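Local atomic coordinates of ribonuclease (Nicotiana glutinosa, PDB entry 1IYB), a protein that probably cleaves RNA as a ribonuclease of the T2 family, and binds guanosine-5'-monophosphate in a pocket of its surface. Residues H96-K100 with H101-A105; F115-A118 with L119-N123; C28-K32 with T33-A37; S144-S147 with I148-A151. All coordinates share one frame; numbering follows the deposited sequence.

Contact 1: H96-K100 with H101-A105; sequences HEWEK and HGTCA. With 5GP (guanosine-5'-monophosphate), chain C.
Glu-97 O takes two backbone donors from the next turn of helix 91-102: His-101 N at 3.0 Å, in the ordinary i to i+4 step, and Gly-102 N, one residue further and in the carbonyl plane. Thr-103 N follows the same wider i to i+5 spacing, reaching Trp-98 O at 2.9 Å, so that the helix widens into a pi-type turn before the chain tightens into a 3-10 segment. Thr-103 OG1 adds a side-chain bond to Glu-99 O, approaching from above the carbonyl plane. One face of the Trp-98 indole lies against the backbone of Gly-102 and Thr-103, with CE3 3.6 Å from Gly-102 CA. A beta carbon on Gly-102 would run into Trp-98 CE3, so glycine suits this place. Trp-98 NE1 itself donates to Ser-62 O. The sequence HEWEKHGTC is the second of the two active-site segments by which T2 ribonucleases are recognised, and its polar face here holds the nucleotide phosphate. His-96 NE2 donates to O5' of the guanosine monophosphate at 2.8 Å. The Lys-100 chain is extended throughout (chi1 178°), carrying NZ to within 2.5 Å of phosphate O1P; on the way its CG sits over the centre of the His-101 imidazole, 3.9 Å from the centroid, in a CH-pi contact. His-101 NE2 also bonds to O1P, at 3.2 Å, and weakly to O2P. Beside this ring lies the Glu-97 carboxylate, turned 26° from its plane, with OE2 bonded to Trp-46 NE1. Trp-46 stacks on His-101 as well, and so probably helps to position both side chains.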
loop_
_atom_site.group_PDB
_atom_site.type_symbol
_atom_site.label_atom_id
_atom_site.label_comp_id
_atom_site.label_asym_id
_atom_site.label_seq_id
_atom_site.Cartn_x
_atom_site.Cartn_y
_atom_site.Cartn_z
ATOM N N HIS A 96 5.077 12.549 -3.725
ATOM C CA HIS A 96 4.447 11.361 -3.163
ATOM C C HIS A 96 3.061 11.123 -3.763
ATOM O O HIS A 96 2.711 9.998 -4.118
ATOM C CB HIS A 96 4.329 11.500 -1.642
ATOM C CG HIS A 96 3.501 10.431 -1.002
ATOM N ND1 HIS A 96 3.942 9.134 -0.857
ATOM C CD2 HIS A 96 2.243 10.459 -0.502
ATOM C CE1 HIS A 96 2.992 8.408 -0.293
ATOM N NE2 HIS A 96 1.950 9.188 -0.068
ATOM N N GLU A 97 2.266 12.180 -3.872
ATOM C CA GLU A 97 0.930 12.035 -4.424
ATOM C C GLU A 97 0.965 11.623 -5.891
ATOM O O GLU A 97 0.142 10.815 -6.332
ATOM C CB GLU A 97 0.134 13.331 -4.228
ATOM C CG GLU A 97 -0.185 13.605 -2.758
ATOM C CD GLU A 97 -1.040 12.511 -2.126
ATOM O OE1 GLU A 97 -0.717 12.073 -0.999
ATOM O OE2 GLU A 97 -2.038 12.096 -2.754
ATOM N N TRP A 98 1.915 12.153 -6.656
ATOM C CA TRP A 98 1.995 11.761 -8.055
ATOM C C TRP A 98 2.437 10.309 -8.200
ATOM O O TRP A 98 1.820 9.530 -8.927
ATOM C CB TRP A 98 2.967 12.644 -8.850
ATOM C CG TRP A 98 3.282 12.021 -10.182
ATOM C CD1 TRP A 98 4.409 11.321 -10.517
ATOM C CD2 TRP A 98 2.390 11.896 -11.298
ATOM N NE1 TRP A 98 4.267 10.760 -11.763
ATOM C CE2 TRP A 98 3.038 11.096 -12.267
ATOM C CE3 TRP A 98 1.102 12.379 -11.571
ATOM C CZ2 TRP A 98 2.442 10.766 -13.490
ATOM C CZ3 TRP A 98 0.506 12.048 -12.789
ATOM C CH2 TRP A 98 1.179 11.248 -13.732
ATOM N N GLU A 99 3.509 9.947 -7.509
ATOM C CA GLU A 99 4.029 8.592 -7.616
ATOM C C GLU A 99 3.108 7.506 -7.077
ATOM O O GLU A 99 2.990 6.438 -7.675
ATOM C CB GLU A 99 5.414 8.532 -6.966
ATOM C CG GLU A 99 6.378 9.480 -7.672
ATOM C CD GLU A 99 7.835 9.267 -7.313
ATOM O OE1 GLU A 99 8.684 9.988 -7.889
ATOM O OE2 GLU A 99 8.131 8.394 -6.466
ATOM N N LYS A 100 2.428 7.773 -5.969
ATOM C CA LYS A 100 1.524 6.772 -5.405
ATOM C C LYS A 100 0.157 6.723 -6.083
ATOM O O LYS A 100 -0.394 5.642 -6.305
ATOM C CB LYS A 100 1.310 7.015 -3.907
ATOM C CG LYS A 100 0.333 6.027 -3.265
ATOM C CD LYS A 100 0.217 6.225 -1.757
ATOM C CE LYS A 100 -0.700 5.174 -1.130
ATOM N NZ LYS A 100 -0.814 5.306 0.355
ATOM N N HIS A 101 -0.385 7.889 -6.421
ATOM C CA HIS A 101 -1.716 7.963 -7.019
ATOM C C HIS A 101 -1.791 8.413 -8.483
ATOM O O HIS A 101 -2.466 7.784 -9.301
ATOM C CB HIS A 101 -2.586 8.885 -6.160
ATOM C CG HIS A 101 -2.801 8.392 -4.760
ATOM N ND1 HIS A 101 -3.574 7.288 -4.470
ATOM C CD2 HIS A 101 -2.358 8.863 -3.568
ATOM C CE1 HIS A 101 -3.602 7.103 -3.161
ATOM N NE2 HIS A 101 -2.872 8.045 -2.591
ATOM N N GLY A 102 -1.125 9.518 -8.805
ATOM C CA GLY A 102 -1.151 10.022 -10.167
ATOM C C GLY A 102 -0.759 9.012 -11.232
ATOM O O GLY A 102 -1.389 8.927 -12.287
ATOM N N THR A 103 0.291 8.245 -10.968
ATOM C CA THR A 103 0.748 7.255 -11.934
ATOM C C THR A 103 -0.330 6.225 -12.266
ATOM O O THR A 103 -0.300 5.607 -13.333
ATOM C CB THR A 103 1.991 6.510 -11.414
ATOM O OG1 THR A 103 1.678 5.884 -10.161
ATOM C CG2 THR A 103 3.159 7.479 -11.232
ATOM N N CYS A 104 -1.281 6.039 -11.357
ATOM C CA CYS A 104 -2.346 5.070 -11.582
ATOM C C CYS A 104 -3.451 5.604 -12.489
ATOM O O CYS A 104 -4.418 4.896 -12.779
ATOM C CB CYS A 104 -2.924 4.606 -10.240
ATOM S SG CYS A 104 -1.690 3.776 -9.175
ATOM N N ALA A 105 -3.300 6.845 -12.946
ATOM C CA ALA A 105 -4.274 7.458 -13.844
ATOM C C ALA A 105 -3.542 8.101 -15.020
ATOM O O ALA A 105 -4.073 8.995 -15.676
ATOM C CB ALA A 105 -5.096 8.511 -13.102
HETATM P P 5GP C . -1.787 8.985 0.858
HETATM O O1P 5GP C . -1.921 7.588 0.436
HETATM O O2P 5GP C . -1.916 9.951 -0.304
HETATM O O3P 5GP C . -2.826 9.320 1.984
HETATM O "O5'" 5GP C . -0.342 9.305 1.561
HETATM C "C5'" 5GP C . -0.070 10.601 2.212
HETATM C "C4'" 5GP C . 1.348 10.727 2.819
HETATM O "O4'" 5GP C . 1.853 12.081 2.427
HETATM C "C3'" 5GP C . 1.525 10.725 4.335
HETATM O "O3'" 5GP C . 1.627 9.427 4.900
HETATM C "C2'" 5GP C . 2.806 11.532 4.577
HETATM O "O2'" 5GP C . 3.991 10.708 4.511
HETATM C "C1'" 5GP C . 2.755 12.575 3.473
HETATM N N9 5GP C . 2.457 14.001 3.819
HETATM C C8 5GP C . 3.252 15.119 3.701
HETATM N N7 5GP C . 2.669 16.263 3.993
HETATM C C5 5GP C . 1.366 15.848 4.336
HETATM C C6 5GP C . 0.251 16.651 4.749
HETATM O O6 5GP C . 0.203 17.868 4.890
HETATM N N1 5GP C . -0.903 15.848 5.009
HETATM C C2 5GP C . -0.935 14.462 4.874
HETATM N N2 5GP C . -2.128 13.908 5.173
HETATM N N3 5GP C . 0.110 13.706 4.485
HETATM C C4 5GP C . 1.228 14.469 4.234
#

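Contact 2: F115-A118 with L119-N123; sequences FKKA and LDLKN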
loop_
_atom_site.group_PDB
_atom_site.type_symbol
_atom_site.label_atom_id
_atom_site.label_comp_id
_atom_site.label_asym_id
_atom_site.label_seq_id
_atom_site.Cartn_x
_atom_site.Cartn_y
_atom_site.Cartn_z
ATOM N N PHE A 115 -2.088 17.580 -11.705
ATOM C CA PHE A 115 -2.047 18.665 -10.739
ATOM C C PHE A 115 -3.023 19.778 -11.093
ATOM O O PHE A 115 -3.634 20.369 -10.204
ATOM C CB PHE A 115 -0.618 19.196 -10.596
ATOM C CG PHE A 115 0.282 18.264 -9.835
ATOM C CD1 PHE A 115 1.071 17.325 -10.499
ATOM C CD2 PHE A 115 0.280 18.273 -8.445
ATOM C CE1 PHE A 115 1.845 16.405 -9.779
ATOM C CE2 PHE A 115 1.045 17.361 -7.719
ATOM C CZ PHE A 115 1.828 16.426 -8.388
ATOM N N LYS A 116 -3.184 20.059 -12.384
ATOM C CA LYS A 116 -4.125 21.096 -12.798
ATOM C C LYS A 116 -5.557 20.697 -12.430
ATOM O O LYS A 116 -6.334 21.521 -11.946
ATOM C CB LYS A 116 -4.028 21.346 -14.308
ATOM C CG LYS A 116 -5.150 22.217 -14.869
ATOM C CD LYS A 116 -5.021 22.390 -16.376
ATOM C CE LYS A 116 -6.342 22.830 -17.004
ATOM N NZ LYS A 116 -6.895 24.057 -16.369
ATOM N N LYS A 117 -5.913 19.436 -12.660
ATOM C CA LYS A 117 -7.259 18.986 -12.334
ATOM C C LYS A 117 -7.510 19.126 -10.834
ATOM O O LYS A 117 -8.579 19.571 -10.414
ATOM C CB LYS A 117 -7.464 17.528 -12.762
ATOM C CG LYS A 117 -8.861 16.994 -12.468
ATOM C CD LYS A 117 -9.926 17.715 -13.278
ATOM C CE LYS A 117 -11.317 17.214 -12.918
ATOM N NZ LYS A 117 -12.365 17.785 -13.816
ATOM N N ALA A 118 -6.528 18.743 -10.025
ATOM C CA ALA A 118 -6.672 18.844 -8.577
ATOM C C ALA A 118 -6.891 20.301 -8.170
ATOM O O ALA A 118 -7.721 20.598 -7.310
ATOM C CB ALA A 118 -5.433 18.285 -7.887
ATOM N N LEU A 119 -6.134 21.205 -8.786
ATOM C CA LEU A 119 -6.255 22.627 -8.485
ATOM C C LEU A 119 -7.610 23.172 -8.911
ATOM O O LEU A 119 -8.209 23.985 -8.202
ATOM C CB LEU A 119 -5.140 23.411 -9.180
ATOM C CG LEU A 119 -3.743 23.235 -8.587
ATOM C CD1 LEU A 119 -2.718 23.915 -9.481
ATOM C CD2 LEU A 119 -3.701 23.828 -7.185
ATOM N N ASP A 120 -8.095 22.729 -10.068
ATOM C CA ASP A 120 -9.387 23.190 -10.562
ATOM C C ASP A 120 -10.519 22.680 -9.673
ATOM O O ASP A 120 -11.473 23.410 -9.393
ATOM C CB ASP A 120 -9.582 22.757 -12.021
ATOM C CG ASP A 120 -8.725 23.571 -12.993
ATOM O OD1 ASP A 120 -8.688 23.230 -14.197
ATOM O OD2 ASP A 120 -8.091 24.559 -12.560
ATOM N N LEU A 121 -10.413 21.431 -9.220
ATOM C CA LEU A 121 -11.422 20.856 -8.335
ATOM C C LEU A 121 -11.428 21.614 -7.003
ATOM O O LEU A 121 -12.481 21.847 -6.410
ATOM C CB LEU A 121 -11.127 19.370 -8.087
ATOM C CG LEU A 121 -11.498 18.421 -9.231
ATOM C CD1 LEU A 121 -10.811 17.078 -9.034
ATOM C CD2 LEU A 121 -13.017 18.263 -9.284
ATOM N N LYS A 122 -10.242 22.008 -6.550
ATOM C CA LYS A 122 -10.094 22.738 -5.295
ATOM C C LYS A 122 -10.840 24.070 -5.361
ATOM O O LYS A 122 -11.549 24.446 -4.428
ATOM C CB LYS A 122 -8.603 22.966 -5.014
ATOM C CG LYS A 122 -8.266 23.756 -3.752
ATOM C CD LYS A 122 -8.733 23.050 -2.497
ATOM C CE LYS A 122 -8.023 23.595 -1.259
ATOM N NZ LYS A 122 -8.192 25.066 -1.090
ATOM N N ASN A 123 -10.678 24.781 -6.470
ATOM C CA ASN A 123 -11.345 26.065 -6.651
ATOM C C ASN A 123 -12.849 25.868 -6.822
ATOM O O ASN A 123 -13.642 26.713 -6.413
ATOM C CB ASN A 123 -10.766 26.782 -7.871
ATOM C CG ASN A 123 -11.428 28.121 -8.134
ATOM O OD1 ASN A 123 -11.331 29.047 -7.327
ATOM N ND2 ASN A 123 -12.104 28.232 -9.271
#
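Lys-116 O accepts Asp-120 N at 2.8 Å, one of four successive i to i+4 bonds that carry helix 111-124 from Phe-115 to Lys-122. The same two residues meet again through their ends, where Lys-116 NZ forms a salt bridge with Asp-120 OD1 at 2.9 Å, using the syn lone pair of that oxygen. The last torsion of the lysine (chi4 54°) folds NZ back toward the carboxylate. Since OD2 makes a second salt bridge with Arg-75, the aspartate is held from two partners and its rotation is probably fixed. One residue on, Lys-117 crosses Leu-121: CE rests 3.9 Å from Leu-121 CG, and the methylenes give the leucine apolar cover while NZ travels on to Gly-185 O. Leu-119 CG lies 3.3 Å from Phe-115 O, its branches directed into the interior. This is an amphipathic helix, with the Lys-116 and Asp-120 pair on the outer side and Phe-115, Ala-118, Leu-119 and Leu-121 on the buried one. The small Ala-118 lies against Trp-80, whose ring also meets Phe-115. Leu-119 touches Met-76 of helix 73-79 and Ile-42 of strand 41-48, while Leu-121 packs on Leu-45 of that strand and Phe-13 of strand 10-16.

Contact 3: C28-K32 with T33-A37; sequences CCYPK and TGKPA
Pro-31 O and Gly-34 N close a type I beta turn with the single hydrogen bond between the two segments, 3.0 Å long and fairly straight at 165°. Lys-32 and Thr-33 occupy the corners, where side chains can stand outward. Gly-34 has phi 118° and psi -178°, angles that would jam a beta carbon against the preceding carbonyl oxygen, so glycine suits the turn's exit. Aromatic contact comes next: Lys-35 CA lies over one face of the Tyr-30 ring, 4.0 Å from its centroid, in a CH-pi interaction. The lysine chain then runs alongside the ring, CG 3.8 Å from Tyr-30 CZ, because every torsion is extended; its NZ goes on to a salt bridge with the terminal carboxylate of Phe-208. With an alanine in place of Tyr-30, the Lys-35 chain would probably lose the flat surface it follows and become freer to swing. Apolar packing completes the set, Pro-31 CD meeting Pro-36 CG at 3.5 Å and Tyr-30 CD1 meeting Pro-36 CD at 3.9 Å. Disulfides from Cys-28 to Cys-22 and from Cys-29 to Cys-85 tie the approach to this bend, which lies in the surface loop joining helix 18-21 to strand 41-48.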
loop_
_atom_site.group_PDB
_atom_site.type_symbol
_atom_site.label_atom_id
_atom_site.label_comp_id
_atom_site.label_asym_id
_atom_site.label_seq_id
_atom_site.Cartn_x
_atom_site.Cartn_y
_atom_site.Cartn_z
ATOM N N CYS A 28 3.220 18.414 13.809
ATOM C CA CYS A 28 2.932 18.908 12.470
ATOM C C CYS A 28 3.842 20.132 12.366
ATOM O O CYS A 28 4.193 20.729 13.384
ATOM C CB CYS A 28 1.452 19.311 12.329
ATOM S SG CYS A 28 1.087 21.083 12.578
ATOM N N CYS A 29 4.242 20.481 11.149
ATOM C CA CYS A 29 5.114 21.628 10.918
ATOM C C CYS A 29 4.588 22.462 9.759
ATOM O O CYS A 29 4.195 21.916 8.728
ATOM C CB CYS A 29 6.533 21.158 10.579
ATOM S SG CYS A 29 7.485 20.538 12.001
ATOM N N TYR A 30 4.571 23.780 9.925
ATOM C CA TYR A 30 4.108 24.646 8.849
ATOM C C TYR A 30 5.173 24.680 7.758
ATOM O O TYR A 30 6.353 24.443 8.027
ATOM C CB TYR A 30 3.888 26.082 9.340
ATOM C CG TYR A 30 2.865 26.252 10.442
ATOM C CD1 TYR A 30 1.799 25.365 10.589
ATOM C CD2 TYR A 30 2.940 27.338 11.310
ATOM C CE1 TYR A 30 0.831 25.560 11.579
ATOM C CE2 TYR A 30 1.984 27.543 12.298
ATOM C CZ TYR A 30 0.935 26.653 12.428
ATOM O OH TYR A 30 -0.008 26.868 13.406
ATOM N N PRO A 31 4.771 24.958 6.510
ATOM C CA PRO A 31 5.738 25.023 5.409
ATOM C C PRO A 31 6.759 26.108 5.751
ATOM O O PRO A 31 6.512 26.940 6.626
ATOM C CB PRO A 31 4.873 25.405 4.208
ATOM C CG PRO A 31 3.544 24.806 4.550
ATOM C CD PRO A 31 3.395 25.129 6.014
ATOM N N LYS A 32 7.899 26.107 5.067
ATOM C CA LYS A 32 8.934 27.098 5.343
ATOM C C LYS A 32 8.433 28.534 5.246
ATOM O O LYS A 32 8.916 29.416 5.959
ATOM C CB LYS A 32 10.111 26.920 4.386
ATOM C CG LYS A 32 10.829 25.594 4.525
ATOM C CD LYS A 32 12.110 25.596 3.713
ATOM C CE LYS A 32 12.845 24.277 3.833
ATOM N NZ LYS A 32 14.139 24.328 3.096
ATOM N N THR A 33 7.465 28.758 4.362
ATOM C CA THR A 33 6.901 30.087 4.145
ATOM C C THR A 33 5.927 30.582 5.219
ATOM O O THR A 33 5.489 31.737 5.172
ATOM C CB THR A 33 6.214 30.167 2.761
ATOM O OG1 THR A 33 5.289 29.078 2.617
ATOM C CG2 THR A 33 7.255 30.091 1.651
ATOM N N GLY A 34 5.591 29.721 6.179
ATOM C CA GLY A 34 4.696 30.125 7.251
ATOM C C GLY A 34 3.382 29.380 7.364
ATOM O O GLY A 34 3.092 28.456 6.601
ATOM N N LYS A 35 2.577 29.798 8.335
ATOM C CA LYS A 35 1.277 29.188 8.587
ATOM C C LYS A 35 0.368 29.278 7.367
ATOM O O LYS A 35 0.114 30.367 6.854
ATOM C CB LYS A 35 0.594 29.881 9.767
ATOM C CG LYS A 35 -0.734 29.257 10.165
ATOM C CD LYS A 35 -1.459 30.121 11.189
ATOM C CE LYS A 35 -2.756 29.466 11.640
ATOM N NZ LYS A 35 -3.559 30.378 12.505
ATOM N N PRO A 36 -0.131 28.132 6.884
ATOM C CA PRO A 36 -1.018 28.150 5.716
ATOM C C PRO A 36 -2.319 28.873 6.054
ATOM O O PRO A 36 -2.652 29.048 7.229
ATOM C CB PRO A 36 -1.264 26.667 5.443
ATOM C CG PRO A 36 -0.029 26.001 5.987
ATOM C CD PRO A 36 0.203 26.750 7.271
ATOM N N ALA A 37 -3.048 29.292 5.026
ATOM C CA ALA A 37 -4.326 29.961 5.232
ATOM C C ALA A 37 -5.256 28.979 5.935
ATOM O O ALA A 37 -5.132 27.767 5.755
ATOM C CB ALA A 37 -4.918 30.375 3.897
#

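Contact 4: S144-S147 with I148-A151; sequences SLNS and IKNA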
loop_
_atom_site.group_PDB
_atom_site.type_symbol
_atom_site.label_atom_id
_atom_site.label_comp_id
_atom_site.label_asym_id
_atom_site.label_seq_id
_atom_site.Cartn_x
_atom_site.Cartn_y
_atom_site.Cartn_z
ATOM N N SER A 144 -23.164 18.098 13.856
ATOM C CA SER A 144 -23.593 16.752 13.525
ATOM C C SER A 144 -22.975 16.361 12.194
ATOM O O SER A 144 -22.789 17.198 11.310
ATOM C CB SER A 144 -25.120 16.661 13.431
ATOM O OG SER A 144 -25.617 17.366 12.311
ATOM N N LEU A 145 -22.653 15.081 12.063
ATOM C CA LEU A 145 -22.064 14.567 10.839
ATOM C C LEU A 145 -22.998 14.840 9.660
ATOM O O LEU A 145 -22.563 15.266 8.586
ATOM C CB LEU A 145 -21.818 13.066 10.986
ATOM C CG LEU A 145 -21.273 12.308 9.780
ATOM C CD1 LEU A 145 -19.923 12.877 9.374
ATOM C CD2 LEU A 145 -21.153 10.833 10.142
ATOM N N ASN A 146 -24.289 14.609 9.866
ATOM C CA ASN A 146 -25.265 14.831 8.811
ATOM C C ASN A 146 -25.377 16.291 8.364
ATOM O O ASN A 146 -25.624 16.559 7.187
ATOM C CB ASN A 146 -26.638 14.313 9.246
ATOM C CG ASN A 146 -26.733 12.802 9.208
ATOM O OD1 ASN A 146 -26.424 12.175 8.192
ATOM N ND2 ASN A 146 -27.174 12.206 10.312
ATOM N N SER A 147 -25.195 17.234 9.285
ATOM C CA SER A 147 -25.281 18.647 8.923
ATOM C C SER A 147 -24.143 19.004 7.970
ATOM O O SER A 147 -24.318 19.783 7.030
ATOM C CB SER A 147 -25.209 19.537 10.171
ATOM O OG SER A 147 -23.903 19.570 10.724
ATOM N N ILE A 148 -22.977 18.416 8.218
ATOM C CA ILE A 148 -21.800 18.657 7.397
ATOM C C ILE A 148 -21.997 18.048 6.009
ATOM O O ILE A 148 -21.748 18.697 4.991
ATOM C CB ILE A 148 -20.538 18.055 8.075
ATOM C CG1 ILE A 148 -20.253 18.803 9.384
ATOM C CG2 ILE A 148 -19.333 18.134 7.139
ATOM C CD1 ILE A 148 -19.188 18.147 10.249
ATOM N N LYS A 149 -22.457 16.803 5.976
ATOM C CA LYS A 149 -22.697 16.114 4.711
ATOM C C LYS A 149 -23.745 16.832 3.867
ATOM O O LYS A 149 -23.550 17.058 2.672
ATOM C CB LYS A 149 -23.186 14.687 4.967
ATOM C CG LYS A 149 -22.155 13.738 5.533
ATOM C CD LYS A 149 -22.789 12.377 5.777
ATOM C CE LYS A 149 -21.776 11.352 6.252
ATOM N NZ LYS A 149 -22.408 10.010 6.406
ATOM N N ASN A 150 -24.858 17.196 4.494
ATOM C CA ASN A 150 -25.943 17.843 3.769
ATOM C C ASN A 150 -25.664 19.270 3.321
ATOM O O ASN A 150 -26.178 19.704 2.291
ATOM C CB ASN A 150 -27.233 17.762 4.590
ATOM C CG ASN A 150 -27.696 16.326 4.791
ATOM O OD1 ASN A 150 -27.432 15.458 3.955
ATOM N ND2 ASN A 150 -28.398 16.071 5.888
ATOM N N ALA A 151 -24.848 19.997 4.075
ATOM C CA ALA A 151 -24.503 21.358 3.690
ATOM C C ALA A 151 -23.718 21.272 2.382
ATOM O O ALA A 151 -23.920 22.062 1.462
ATOM C CB ALA A 151 -23.655 22.013 4.772
#
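Leu-145 O accepts Lys-149 N at 3.0 Å, and the same i to i+4 step joins Asn-146 to Asn-150 and Ser-147 to Ala-151, whereas the first such bond, Ile-148 N to Ser-144 O, is weak at 3.3 Å. Leu-145 and Lys-149 carry the main apolar contact: CG of the leucine touches CE of the extended lysine at 3.7 Å, so the last methylene of the lysine rests on the leucine branch. This is the start of helix 145-156, directly after strand 142-144, and Ser-144 is its N-cap, with OG accepting Ser-147 N at 3.1 Å. A short serine can turn its hydroxyl back onto an amide of the first turn, which otherwise has a weak bond to Ser-144 O. Ser-147 answers with its own hydroxyl, OG donating to Ser-144 O at 2.7 Å; chi1 72° holds OG between the backbone N and the carbonyl carbon, near enough to reach back one turn. Were Ser-147 an alanine, Ser-144 O would probably lose this short bond and be left with weak backbone donors, making the first turn less firmly fixed. Ile-148 lies with CG1 3.6 Å from Ser-144 O and, together with Leu-145 and Lys-149, packs on Ile-162 of strand 161-166.

Overall arrangement
Contacts 1 and 2 lie on successive helices, 91-102 and 111-124, with centres 15 Å apart, and they touch: Trp-98 CB packs on Phe-115 CZ at 4.0 Å. Only contact 1 holds the phosphate of the bound nucleotide; the side chain of Phe-115 is about 11 Å from the ligand, so contact 2 lies away from the pocket. Contact 3 is closer, with the side chain of Pro-31 about 8 Å from the nucleotide, and the disulfide of Cys-29 to Cys-85 links this loop to Cys-85, next to pocket member Ala-84. Contact 4 is remote, its centre 30 Å from that of contact 1 and on the opposite side of the chain's centre.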